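PDB 4MZD: nisin leader peptide-processing serine protease NisP from Lactococcus lactis subsp. lactis, which is a subtilisin-like serine protease that removes the leader peptide from the precursor of the lantibiotic nisin, represented here mainly by its subtilase domain. Local coordinates for residues Ile297-Asn302 against Ala312-Asn317; Val285-Gly290 against Ala305-Ala310; Asp335-Thr340 against Gln347-Asn352; Thr258-Leu263 against Lys270-Val275. All blocks are in the same frame, centred on the assembly; numbering follows the deposited sequence.

Interaction 1: residues Ile297-Asn302 against Ala312-Asn317; sequences ISDFSN and AGTTAN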
loop_
_atom_site.group_PDB
_atom_site.type_symbol
_atom_site.label_atom_id
_atom_site.label_comp_id
_atom_site.label_asym_id
_atom_site.label_seq_id
_atom_site.Cartn_x
_atom_site.Cartn_y
_atom_site.Cartn_z
ATOM N N ILE A 297 -1.817 -17.115 -1.070
ATOM C CA ILE A 297 -0.971 -16.058 -0.545
ATOM C C ILE A 297 0.352 -16.049 -1.307
ATOM O O ILE A 297 0.976 -17.097 -1.510
ATOM C CB ILE A 297 -0.754 -16.186 0.979
ATOM C CG1 ILE A 297 -2.088 -15.994 1.712
ATOM C CG2 ILE A 297 0.269 -15.175 1.456
ATOM C CD1 ILE A 297 -1.989 -16.042 3.233
ATOM N N SER A 298 0.757 -14.866 -1.755
ATOM C CA SER A 298 2.000 -14.717 -2.500
ATOM C C SER A 298 3.172 -15.271 -1.713
ATOM O O SER A 298 3.246 -15.096 -0.495
ATOM C CB SER A 298 2.267 -13.239 -2.780
ATOM O OG SER A 298 1.180 -12.632 -3.458
ATOM N N ASP A 299 4.112 -15.906 -2.406
ATOM C CA ASP A 299 5.282 -16.448 -1.731
ATOM C C ASP A 299 5.967 -15.429 -0.826
ATOM O O ASP A 299 6.416 -15.770 0.270
ATOM C CB ASP A 299 6.291 -17.048 -2.725
ATOM C CG ASP A 299 6.910 -16.010 -3.651
ATOM O OD1 ASP A 299 6.165 -15.163 -4.187
ATOM O OD2 ASP A 299 8.144 -16.067 -3.863
ATOM N N PHE A 300 6.050 -14.181 -1.283
ATOM C CA PHE A 300 6.736 -13.140 -0.519
ATOM C C PHE A 300 5.886 -12.500 0.584
ATOM O O PHE A 300 6.423 -11.784 1.426
ATOM C CB PHE A 300 7.238 -12.023 -1.442
ATOM C CG PHE A 300 6.170 -11.456 -2.337
ATOM C CD1 PHE A 300 5.194 -10.604 -1.836
ATOM C CD2 PHE A 300 6.133 -11.786 -3.687
ATOM C CE1 PHE A 300 4.201 -10.099 -2.654
ATOM C CE2 PHE A 300 5.141 -11.281 -4.511
ATOM C CZ PHE A 300 4.173 -10.449 -3.996
ATOM N N SER A 301 4.570 -12.693 0.568
ATOM C CA SER A 301 3.717 -11.898 1.450
ATOM C C SER A 301 3.793 -12.325 2.907
ATOM O O SER A 301 3.776 -13.519 3.225
ATOM C CB SER A 301 2.261 -11.957 1.000
ATOM O OG SER A 301 1.455 -11.114 1.814
ATOM N N ASN A 302 3.854 -11.345 3.799
ATOM C CA ASN A 302 3.582 -11.632 5.191
ATOM C C ASN A 302 2.141 -12.112 5.322
ATOM O O ASN A 302 1.296 -11.883 4.444
ATOM C CB ASN A 302 3.793 -10.389 6.046
ATOM C CG ASN A 302 5.257 -10.031 6.235
ATOM O OD1 ASN A 302 6.160 -10.667 5.684
ATOM N ND2 ASN A 302 5.498 -9.005 7.036
ATOM N N ALA A 312 -1.051 -9.369 -5.705
ATOM C CA ALA A 312 0.273 -8.777 -5.568
ATOM C C ALA A 312 1.305 -9.472 -6.451
ATOM O O ALA A 312 2.411 -8.968 -6.611
ATOM C CB ALA A 312 0.730 -8.834 -4.121
ATOM N N GLY A 313 0.959 -10.645 -6.980
ATOM C CA GLY A 313 1.870 -11.413 -7.812
ATOM C C GLY A 313 2.661 -12.459 -7.043
ATOM O O GLY A 313 2.308 -12.848 -5.922
ATOM N N THR A 314 3.734 -12.932 -7.670
ATOM C CA THR A 314 4.562 -13.974 -7.086
ATOM C C THR A 314 5.988 -13.874 -7.590
ATOM O O THR A 314 6.235 -13.493 -8.744
ATOM C CB THR A 314 4.009 -15.375 -7.413
ATOM O OG1 THR A 314 4.856 -16.364 -6.824
ATOM C CG2 THR A 314 3.965 -15.627 -8.908
ATOM N N THR A 315 6.928 -14.231 -6.721
ATOM C CA THR A 315 8.323 -14.385 -7.122
ATOM C C THR A 315 8.766 -15.851 -7.128
ATOM O O THR A 315 9.948 -16.147 -7.282
ATOM C CB THR A 315 9.298 -13.529 -6.265
ATOM O OG1 THR A 315 9.012 -13.692 -4.870
ATOM C CG2 THR A 315 9.166 -12.060 -6.615
ATOM N N ALA A 316 7.819 -16.770 -6.994
ATOM C CA ALA A 316 8.183 -18.182 -6.884
ATOM C C ALA A 316 8.894 -18.699 -8.131
ATOM O O ALA A 316 9.879 -19.432 -8.031
ATOM C CB ALA A 316 6.963 -19.018 -6.580
ATOM N N ASN A 317 8.396 -18.330 -9.306
ATOM C CA ASN A 317 9.021 -18.786 -10.541
ATOM C C ASN A 317 10.292 -18.021 -10.860
ATOM O O ASN A 317 11.258 -18.594 -11.347
ATOM C CB ASN A 317 8.031 -18.754 -11.696
ATOM C CG ASN A 317 6.852 -19.650 -11.441
ATOM O OD1 ASN A 317 7.026 -20.815 -11.082
ATOM N ND2 ASN A 317 5.648 -19.114 -11.580
HETATM O O HOH W 1 3.189 -17.202 -4.876
#
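The carboxylate of Asp299 is gripped from across the contact through both oxygens. OD1 accepts the backbone N-H of Thr315 at 2.8 Å in a nearly straight bond (164°), and OD2 accepts the hydroxyl OG1 of the same residue at 2.7 Å. Both donors arrive on the syn side, somewhat out of the carboxylate plane, and this double hold should fix the rotation of the group. Asp299 CG lies between its own backbone N and carbonyl carbon (chi1 65°), which turns the carboxylate onto the start of helix 316-328. Thr314 OG1 accepts the N-H of Ala316, two residues on, OG1 to N 3.0 Å, an ST turn; one water joins that OG1 to the backbone N of Asp299.

A second polar link comes from Ser298, whose OG donates to Gly313 O at 2.7 Å, in the carbonyl plane. Beside these links, the edge of the Phe300 ring meets the 312-315 backbone. Its CZ meets Ala312 CB at 3.8 Å, Thr315 OG1 lies at the ring edge, and Ser298 CB sits over one face, offset toward the rim. Ser298 to Ser301 form a type I beta turn, closed by Ser301 N to Ser298 O. Thr315 stands at the N-cap position, its hydroxyl bonded to Asp299 rather than capping the helix. The arrangement is a beta turn bound to a helix start, near the predicted catalytic Ser353 of the subtilisin-like domain.

Interaction 2: residues Val285-Gly290 against Ala305-Ala310; sequences VIAVGG and ADAIYA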
loop_
_atom_site.group_PDB
_atom_site.type_symbol
_atom_site.label_atom_id
_atom_site.label_comp_id
_atom_site.label_asym_id
_atom_site.label_seq_id
_atom_site.Cartn_x
_atom_site.Cartn_y
_atom_site.Cartn_z
ATOM N N VAL A 285 -6.523 0.248 11.362
ATOM C CA VAL A 285 -5.956 0.200 10.021
ATOM C C VAL A 285 -6.415 -1.068 9.306
ATOM O O VAL A 285 -6.560 -2.119 9.925
ATOM C CB VAL A 285 -4.408 0.271 10.096
ATOM C CG1 VAL A 285 -3.757 0.021 8.741
ATOM C CG2 VAL A 285 -3.973 1.610 10.664
ATOM N N ILE A 286 -6.646 -0.963 8.004
ATOM C CA ILE A 286 -6.892 -2.137 7.173
ATOM C C ILE A 286 -5.558 -2.638 6.639
ATOM O O ILE A 286 -4.917 -1.970 5.834
ATOM C CB ILE A 286 -7.856 -1.804 6.023
ATOM C CG1 ILE A 286 -9.203 -1.370 6.606
ATOM C CG2 ILE A 286 -8.012 -2.993 5.083
ATOM C CD1 ILE A 286 -10.190 -0.887 5.603
ATOM N N ALA A 287 -5.134 -3.800 7.130
ATOM C CA ALA A 287 -3.889 -4.428 6.694
ATOM C C ALA A 287 -4.147 -5.259 5.451
ATOM O O ALA A 287 -5.105 -6.037 5.407
ATOM C CB ALA A 287 -3.319 -5.306 7.801
ATOM N N VAL A 288 -3.286 -5.100 4.448
ATOM C CA VAL A 288 -3.481 -5.770 3.170
ATOM C C VAL A 288 -2.268 -6.621 2.816
ATOM O O VAL A 288 -1.139 -6.129 2.745
ATOM C CB VAL A 288 -3.734 -4.765 2.029
ATOM C CG1 VAL A 288 -4.024 -5.517 0.744
ATOM C CG2 VAL A 288 -4.879 -3.814 2.394
ATOM N N GLY A 289 -2.511 -7.909 2.593
ATOM C CA GLY A 289 -1.483 -8.805 2.103
ATOM C C GLY A 289 -1.734 -9.180 0.657
ATOM O O GLY A 289 -2.694 -8.710 0.025
ATOM N N GLY A 290 -0.871 -10.043 0.132
ATOM C CA GLY A 290 -0.869 -10.340 -1.285
ATOM C C GLY A 290 -1.236 -11.761 -1.632
ATOM O O GLY A 290 -0.862 -12.702 -0.926
ATOM N N ALA A 305 -3.744 -12.829 10.288
ATOM C CA ALA A 305 -5.068 -13.427 10.416
ATOM C C ALA A 305 -6.186 -12.411 10.194
ATOM O O ALA A 305 -7.273 -12.764 9.734
ATOM C CB ALA A 305 -5.222 -14.096 11.778
ATOM N N ASP A 306 -5.905 -11.153 10.520
ATOM C CA ASP A 306 -6.909 -10.098 10.449
ATOM C C ASP A 306 -6.739 -9.219 9.210
ATOM O O ASP A 306 -7.269 -8.109 9.151
ATOM C CB ASP A 306 -6.856 -9.228 11.709
ATOM C CG ASP A 306 -6.905 -10.045 12.985
ATOM O OD1 ASP A 306 -7.615 -11.072 13.010
ATOM O OD2 ASP A 306 -6.230 -9.662 13.964
ATOM N N ALA A 307 -6.002 -9.717 8.222
ATOM C CA ALA A 307 -5.790 -8.970 6.992
ATOM C C ALA A 307 -6.807 -9.312 5.909
ATOM O O ALA A 307 -7.527 -10.309 5.989
ATOM C CB ALA A 307 -4.385 -9.207 6.485
ATOM N N ILE A 308 -6.857 -8.458 4.899
ATOM C CA ILE A 308 -7.502 -8.778 3.638
ATOM C C ILE A 308 -6.394 -8.928 2.604
ATOM O O ILE A 308 -5.331 -8.314 2.740
ATOM C CB ILE A 308 -8.514 -7.693 3.225
ATOM C CG1 ILE A 308 -9.285 -8.115 1.971
ATOM C CG2 ILE A 308 -7.825 -6.349 3.022
ATOM C CD1 ILE A 308 -10.428 -7.182 1.627
ATOM N N TYR A 309 -6.631 -9.748 1.587
ATOM C CA TYR A 309 -5.617 -10.016 0.574
ATOM C C TYR A 309 -6.109 -9.607 -0.805
ATOM O O TYR A 309 -7.300 -9.703 -1.106
ATOM C CB TYR A 309 -5.228 -11.500 0.587
ATOM C CG TYR A 309 -4.582 -11.911 1.891
ATOM C CD1 TYR A 309 -3.199 -11.951 2.024
ATOM C CD2 TYR A 309 -5.357 -12.224 3.002
ATOM C CE1 TYR A 309 -2.608 -12.305 3.220
ATOM C CE2 TYR A 309 -4.774 -12.573 4.202
ATOM C CZ TYR A 309 -3.401 -12.605 4.307
ATOM O OH TYR A 309 -2.802 -12.954 5.496
ATOM N N ALA A 310 -5.193 -9.135 -1.639
ATOM C CA ALA A 310 -5.534 -8.795 -3.014
ATOM C C ALA A 310 -4.329 -9.094 -3.902
ATOM O O ALA A 310 -3.222 -9.312 -3.406
ATOM C CB ALA A 310 -5.959 -7.336 -3.116
HETATM O O HOH W 2 -6.598 -5.279 9.103
#
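Tyr309 lays its ring beside the glycine pair of the neighbouring strand, with CD1 3.4 Å from Gly289 C and the backbone N of Gly290 near the ring plane at its edge. CG stands anti to the carbonyl carbon (chi1 -64°), which brings the ring back against the strand; it lies close against Gly289, Tyr309 CE1 being 3.8 Å from Gly289 CA. The hydroxyl is bound by the backbone N of Gly304.

On the other sheet face, Ile308 lies side by side with Ile286 and Val288, all three pointing the same way. Its CG2 branch does the touching, 3.9 Å from Ile286 CG2 and equally far from Val288 CG2. Helices 356-370 and 375-384 pack on this apolar patch, through Val359 and Leu382 among others.

The backbones pair in parallel. Ile308 N donates to Ala287 O at 3.0 Å, Gly289 N to Ile308 O at 2.9 Å and Ala310 N to Gly289 O at 3.0 Å, so Ile308 and Gly289 each both give and receive. Just before the pairing begins, a water accepts from Ala287 N and lies within bonding distance of Asp306 O. The short strand segments are inclined at 42°, a marked twist. Strand 286-291 also pairs with 241-245, and the whole belongs to the parallel part of the central sheet of the subtilisin-like alpha/beta fold, flanked by helices.

Interaction 3: residues Asp335-Thr340 against Gln347-Asn352; sequences DWLFTT and QYVYGN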
loop_
_atom_site.group_PDB
_atom_site.type_symbol
_atom_site.label_atom_id
_atom_site.label_comp_id
_atom_site.label_asym_id
_atom_site.label_seq_id
_atom_site.Cartn_x
_atom_site.Cartn_y
_atom_site.Cartn_z
ATOM N N ASP A 335 2.755 -13.712 -13.523
ATOM C CA ASP A 335 3.303 -13.676 -12.166
ATOM C C ASP A 335 3.414 -12.268 -11.605
ATOM O O ASP A 335 3.306 -12.067 -10.391
ATOM C CB ASP A 335 4.704 -14.285 -12.130
ATOM C CG ASP A 335 4.712 -15.791 -12.275
ATOM O OD1 ASP A 335 3.649 -16.403 -12.511
ATOM O OD2 ASP A 335 5.824 -16.349 -12.183
ATOM N N TRP A 336 3.695 -11.303 -12.478
ATOM C CA TRP A 336 3.849 -9.918 -12.065
ATOM C C TRP A 336 2.697 -9.120 -12.647
ATOM O O TRP A 336 1.957 -9.618 -13.501
ATOM C CB TRP A 336 5.212 -9.362 -12.482
ATOM C CG TRP A 336 6.365 -9.963 -11.723
ATOM C CD1 TRP A 336 6.304 -10.926 -10.750
ATOM C CD2 TRP A 336 7.750 -9.631 -11.876
ATOM N NE1 TRP A 336 7.568 -11.211 -10.295
ATOM C CE2 TRP A 336 8.472 -10.432 -10.970
ATOM C CE3 TRP A 336 8.450 -8.729 -12.688
ATOM C CZ2 TRP A 336 9.860 -10.362 -10.855
ATOM C CZ3 TRP A 336 9.829 -8.663 -12.576
ATOM C CH2 TRP A 336 10.518 -9.476 -11.662
ATOM N N LEU A 337 2.522 -7.899 -12.170
ATOM C CA LEU A 337 1.380 -7.131 -12.619
ATOM C C LEU A 337 1.804 -5.851 -13.332
ATOM O O LEU A 337 2.830 -5.232 -13.045
ATOM C CB LEU A 337 0.368 -6.906 -11.505
ATOM C CG LEU A 337 0.894 -6.101 -10.334
ATOM C CD1 LEU A 337 0.454 -4.664 -10.458
ATOM C CD2 LEU A 337 0.385 -6.677 -9.014
ATOM N N PHE A 338 0.989 -5.486 -14.300
ATOM C CA PHE A 338 1.300 -4.430 -15.245
ATOM C C PHE A 338 0.684 -3.129 -14.750
ATOM O O PHE A 338 -0.523 -3.051 -14.539
ATOM C CB PHE A 338 0.679 -4.842 -16.578
ATOM C CG PHE A 338 1.137 -4.049 -17.756
ATOM C CD1 PHE A 338 2.413 -4.194 -18.264
ATOM C CD2 PHE A 338 0.261 -3.196 -18.392
ATOM C CE1 PHE A 338 2.806 -3.475 -19.386
ATOM C CE2 PHE A 338 0.646 -2.475 -19.504
ATOM C CZ PHE A 338 1.914 -2.624 -20.009
ATOM N N THR A 339 1.509 -2.107 -14.561
ATOM C CA THR A 339 1.007 -0.856 -14.019
ATOM C C THR A 339 1.736 0.353 -14.615
ATOM O O THR A 339 2.730 0.216 -15.341
ATOM C CB THR A 339 1.057 -0.859 -12.486
ATOM O OG1 THR A 339 0.222 0.192 -11.983
ATOM C CG2 THR A 339 2.477 -0.700 -11.991
ATOM N N THR A 340 1.200 1.536 -14.332
ATOM C CA THR A 340 1.786 2.798 -14.765
ATOM C C THR A 340 3.100 3.072 -14.049
ATOM O O THR A 340 3.224 2.773 -12.869
ATOM C CB THR A 340 0.826 3.953 -14.438
ATOM O OG1 THR A 340 0.411 3.849 -13.076
ATOM C CG2 THR A 340 -0.426 3.883 -15.298
ATOM N N GLN A 347 5.220 -0.817 -16.499
ATOM C CA GLN A 347 6.209 -1.758 -16.012
ATOM C C GLN A 347 5.506 -2.892 -15.287
ATOM O O GLN A 347 4.448 -2.693 -14.691
ATOM C CB GLN A 347 7.153 -1.039 -15.045
ATOM C CG GLN A 347 8.238 -1.895 -14.441
ATOM C CD GLN A 347 9.270 -1.065 -13.714
ATOM O OE1 GLN A 347 9.542 0.076 -14.090
ATOM N NE2 GLN A 347 9.847 -1.629 -12.662
ATOM N N TYR A 348 6.111 -4.075 -15.328
ATOM C CA TYR A 348 5.703 -5.190 -14.484
ATOM C C TYR A 348 6.329 -5.073 -13.107
ATOM O O TYR A 348 7.538 -4.868 -12.985
ATOM C CB TYR A 348 6.098 -6.522 -15.129
ATOM C CG TYR A 348 5.118 -6.934 -16.199
ATOM C CD1 TYR A 348 3.955 -7.613 -15.855
ATOM C CD2 TYR A 348 5.325 -6.617 -17.542
ATOM C CE1 TYR A 348 3.027 -7.979 -16.805
ATOM C CE2 TYR A 348 4.398 -6.990 -18.509
ATOM C CZ TYR A 348 3.250 -7.664 -18.133
ATOM O OH TYR A 348 2.327 -8.008 -19.101
ATOM N N VAL A 349 5.494 -5.224 -12.082
ATOM C CA VAL A 349 5.902 -5.067 -10.691
ATOM C C VAL A 349 5.300 -6.190 -9.847
ATOM O O VAL A 349 4.449 -6.951 -10.310
ATOM C CB VAL A 349 5.424 -3.702 -10.129
ATOM C CG1 VAL A 349 6.018 -2.555 -10.935
ATOM C CG2 VAL A 349 3.902 -3.627 -10.114
ATOM N N TYR A 350 5.737 -6.286 -8.595
ATOM C CA TYR A 350 5.118 -7.214 -7.651
ATOM C C TYR A 350 5.268 -6.647 -6.252
ATOM O O TYR A 350 6.143 -5.820 -6.005
ATOM C CB TYR A 350 5.764 -8.608 -7.721
ATOM C CG TYR A 350 7.193 -8.615 -7.239
ATOM C CD1 TYR A 350 7.492 -8.822 -5.893
ATOM C CD2 TYR A 350 8.245 -8.380 -8.111
ATOM C CE1 TYR A 350 8.792 -8.800 -5.437
ATOM C CE2 TYR A 350 9.555 -8.363 -7.659
ATOM C CZ TYR A 350 9.812 -8.576 -6.322
ATOM O OH TYR A 350 11.107 -8.566 -5.864
ATOM N N GLY A 351 4.422 -7.107 -5.339
ATOM C CA GLY A 351 4.562 -6.750 -3.941
ATOM C C GLY A 351 3.255 -6.281 -3.334
ATOM O O GLY A 351 2.335 -5.841 -4.040
ATOM N N ASN A 352 3.172 -6.352 -2.010
ATOM C CA ASN A 352 1.940 -5.972 -1.335
ATOM C C ASN A 352 1.591 -4.500 -1.509
ATOM O O ASN A 352 0.442 -4.103 -1.308
ATOM C CB ASN A 352 2.005 -6.344 0.140
ATOM C CG ASN A 352 1.958 -7.843 0.348
ATOM O OD1 ASN A 352 1.648 -8.596 -0.582
ATOM N ND2 ASN A 352 2.252 -8.286 1.564
#
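One face of the Trp336 indole receives Tyr350, whose CD2 stands 3.5 Å above the plane, offset toward the rim, while Tyr350 CB makes a CH-pi contact over the five-membered ring. The two side chains run alongside each other with their planes 35° apart. Tyr350 CG lies between its backbone N and carbonyl carbon (chi1 67°), which brings CB and the CD2 side of the phenol ring over the indole, the rings meeting obliquely. The Tyr348 ring has Phe338 CD1 over one face, 3.4 Å from Tyr348 CE2, and Trp336 O near its plane at the edge; the Phe338 and Tyr348 rings are turned 55° against each other.

Leu337 and Val349 occupy the other face of the hairpin, where Leu337 CD1 meets Val349 CG2 at 3.6 Å and Thr339 CG2 touches Val349 CG2. The OG1 of Thr339 turns to Glu150 O and Gln154 of helix 147-156.

Leu337 N to Val349 O is 2.8 Å and almost straight. Phe338 and Tyr348 form the non-hydrogen-bonded pair. The antiparallel hairpin thus pairs the N-H and C=O groups of Leu337, Thr339, Gln347 and Val349, while aromatic contacts on one face and aliphatic ones on the other make its side-chain chemistry largely apolar.

Interaction 4: residues Thr258-Leu263 against Lys270-Val275; sequences TMINFL and KVPGKV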
loop_
_atom_site.group_PDB
_atom_site.type_symbol
_atom_site.label_atom_id
_atom_site.label_comp_id
_atom_site.label_asym_id
_atom_site.label_seq_id
_atom_site.Cartn_x
_atom_site.Cartn_y
_atom_site.Cartn_z
ATOM N N THR A 258 9.791 -15.978 15.015
ATOM C CA THR A 258 10.242 -15.897 13.637
ATOM C C THR A 258 10.549 -14.451 13.249
ATOM O O THR A 258 11.499 -14.189 12.512
ATOM C CB THR A 258 9.222 -16.530 12.675
ATOM O OG1 THR A 258 9.179 -17.946 12.901
ATOM C CG2 THR A 258 9.609 -16.261 11.227
ATOM N N MET A 259 9.759 -13.512 13.764
ATOM C CA MET A 259 10.005 -12.094 13.502
ATOM C C MET A 259 11.267 -11.609 14.215
ATOM O O MET A 259 12.012 -10.784 13.685
ATOM C CB MET A 259 8.801 -11.236 13.904
ATOM C CG MET A 259 7.550 -11.489 13.075
ATOM S SD MET A 259 6.214 -10.301 13.393
ATOM C CE MET A 259 6.509 -9.055 12.133
ATOM N N ILE A 260 11.505 -12.114 15.420
ATOM C CA ILE A 260 12.741 -11.800 16.117
ATOM C C ILE A 260 13.948 -12.348 15.353
ATOM O O ILE A 260 14.946 -11.651 15.175
ATOM C CB ILE A 260 12.726 -12.349 17.549
ATOM C CG1 ILE A 260 11.799 -11.497 18.417
ATOM C CG2 ILE A 260 14.136 -12.359 18.139
ATOM C CD1 ILE A 260 12.334 -10.110 18.687
ATOM N N ASN A 261 13.853 -13.595 14.905
ATOM C CA ASN A 261 14.932 -14.192 14.125
ATOM C C ASN A 261 15.226 -13.383 12.869
ATOM O O ASN A 261 16.381 -13.216 12.482
ATOM C CB ASN A 261 14.606 -15.637 13.751
ATOM C CG ASN A 261 14.556 -16.549 14.954
ATOM O OD1 ASN A 261 15.023 -16.193 16.036
ATOM N ND2 ASN A 261 13.995 -17.740 14.770
ATOM N N PHE A 262 14.174 -12.880 12.233
ATOM C CA PHE A 262 14.337 -12.030 11.063
ATOM C C PHE A 262 15.082 -10.752 11.454
ATOM O O PHE A 262 16.056 -10.374 10.810
ATOM C CB PHE A 262 12.970 -11.728 10.434
ATOM C CG PHE A 262 13.027 -10.795 9.257
ATOM C CD1 PHE A 262 13.223 -11.280 7.971
ATOM C CD2 PHE A 262 12.866 -9.432 9.433
ATOM C CE1 PHE A 262 13.270 -10.414 6.886
ATOM C CE2 PHE A 262 12.909 -8.564 8.355
ATOM C CZ PHE A 262 13.111 -9.057 7.084
ATOM N N LEU A 263 14.650 -10.112 12.536
ATOM C CA LEU A 263 15.270 -8.858 12.962
ATOM C C LEU A 263 16.737 -9.017 13.340
ATOM O O LEU A 263 17.536 -8.097 13.159
ATOM C CB LEU A 263 14.513 -8.232 14.133
ATOM C CG LEU A 263 13.152 -7.611 13.834
ATOM C CD1 LEU A 263 12.689 -6.806 15.037
ATOM C CD2 LEU A 263 13.234 -6.729 12.599
ATOM N N LYS A 270 19.039 -7.472 22.392
ATOM C CA LYS A 270 19.544 -7.945 23.677
ATOM C C LYS A 270 18.495 -8.785 24.400
ATOM O O LYS A 270 18.763 -9.918 24.812
ATOM C CB LYS A 270 19.949 -6.762 24.557
ATOM C CG LYS A 270 20.548 -7.182 25.891
ATOM C CD LYS A 270 20.303 -6.155 26.987
ATOM C CE LYS A 270 21.134 -4.897 26.792
ATOM N NZ LYS A 270 20.637 -4.052 25.676
ATOM N N VAL A 271 17.311 -8.208 24.580
ATOM C CA VAL A 271 16.175 -8.922 25.145
ATOM C C VAL A 271 15.035 -8.855 24.138
ATOM O O VAL A 271 14.510 -7.774 23.868
ATOM C CB VAL A 271 15.716 -8.300 26.478
ATOM C CG1 VAL A 271 14.510 -9.053 27.032
ATOM C CG2 VAL A 271 16.855 -8.303 27.488
ATOM N N PRO A 272 14.660 -10.003 23.555
ATOM C CA PRO A 272 13.600 -9.985 22.541
ATOM C C PRO A 272 12.284 -9.484 23.112
ATOM O O PRO A 272 11.910 -9.824 24.234
ATOM C CB PRO A 272 13.469 -11.457 22.142
ATOM C CG PRO A 272 14.776 -12.073 22.511
ATOM C CD PRO A 272 15.234 -11.347 23.738
ATOM N N GLY A 273 11.595 -8.667 22.329
ATOM C CA GLY A 273 10.278 -8.188 22.687
ATOM C C GLY A 273 9.296 -8.406 21.551
ATOM O O GLY A 273 9.602 -9.073 20.557
ATOM N N LYS A 274 8.105 -7.839 21.696
ATOM C CA LYS A 274 7.069 -7.948 20.679
ATOM C C LYS A 274 7.445 -7.182 19.417
ATOM O O LYS A 274 7.789 -6.002 19.478
ATOM C CB LYS A 274 5.749 -7.408 21.232
ATOM C CG LYS A 274 4.595 -7.393 20.239
ATOM C CD LYS A 274 4.151 -8.787 19.821
ATOM C CE LYS A 274 2.953 -8.717 18.881
ATOM N NZ LYS A 274 2.400 -10.061 18.544
ATOM N N VAL A 275 7.358 -7.855 18.275
ATOM C CA VAL A 275 7.607 -7.224 16.987
ATOM C C VAL A 275 6.290 -7.025 16.257
ATOM O O VAL A 275 5.439 -7.920 16.230
ATOM C CB VAL A 275 8.536 -8.087 16.114
ATOM C CG1 VAL A 275 8.854 -7.364 14.808
ATOM C CG2 VAL A 275 9.813 -8.418 16.869
#
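Val275 fits against three residues of helix 256-264 and, with Ile260 and Met259, carries most of the buried surface. Its two methyl branches divide the work. CG2 meets Ile260 CD1 at 3.5 Å and Leu263 CD1 at 3.8 Å, whereas CG1 is met by Leu263 CD1 at 3.9 Å. Leu263 approaches tip to tip; the other two side chains come in at a slant.

Ile260 does not point straight at the 270-275 segment, but the bend in its chain (chi2 -70°) swings CD1 nearer. That methyl rests between Val275 CG2, Gly273 O at 3.5 Å and Pro272 CB at 3.9 Å, so one atom touches both ends of the 272-275 bend. The proline ring is crossed at about a right angle. Met259 crosses Val275 obliquely, its CB 3.9 Å from Val275 CB.

No hydrogen bond joins the two segments, and the contact is apolar packing. Polar ties to the helix start are made instead by Asn256, whose side chain bonds Val275 N and Gly273 O. Met259 and Leu263 also touch Tyr208, while Ile260 and Val275 touch Met210; helix 256-264 and the approach to strand 275-278 therefore pack together beside strand 200-210, which pairs antiparallel with 275-278.

Overall arrangement
From the N terminus, interaction 4 comes first, closing the connection from helix 256-264 to strand 275-278. Interactions 2 and 1 follow and cross, their segments alternating. Both bridge the connection between strands 286-291 and 308-311: interaction 2 pairs the strands, interaction 1 joins the intervening turn to the start of helix 316-328. They touch where Ser298 N lies 2.8 Å from Gly290 O. Interaction 3, the last, closes the hairpin 337-340/346-349; Asp335 O approaches Thr314 N at 2.9 Å, joining it to interaction 1. Interactions 1 to 3 link the central sheet, helix 316-328 and the hairpin near the predicted catalytic residues; interaction 4 touches none of the others, though its nearest atoms come within about 5 Å of interaction 1.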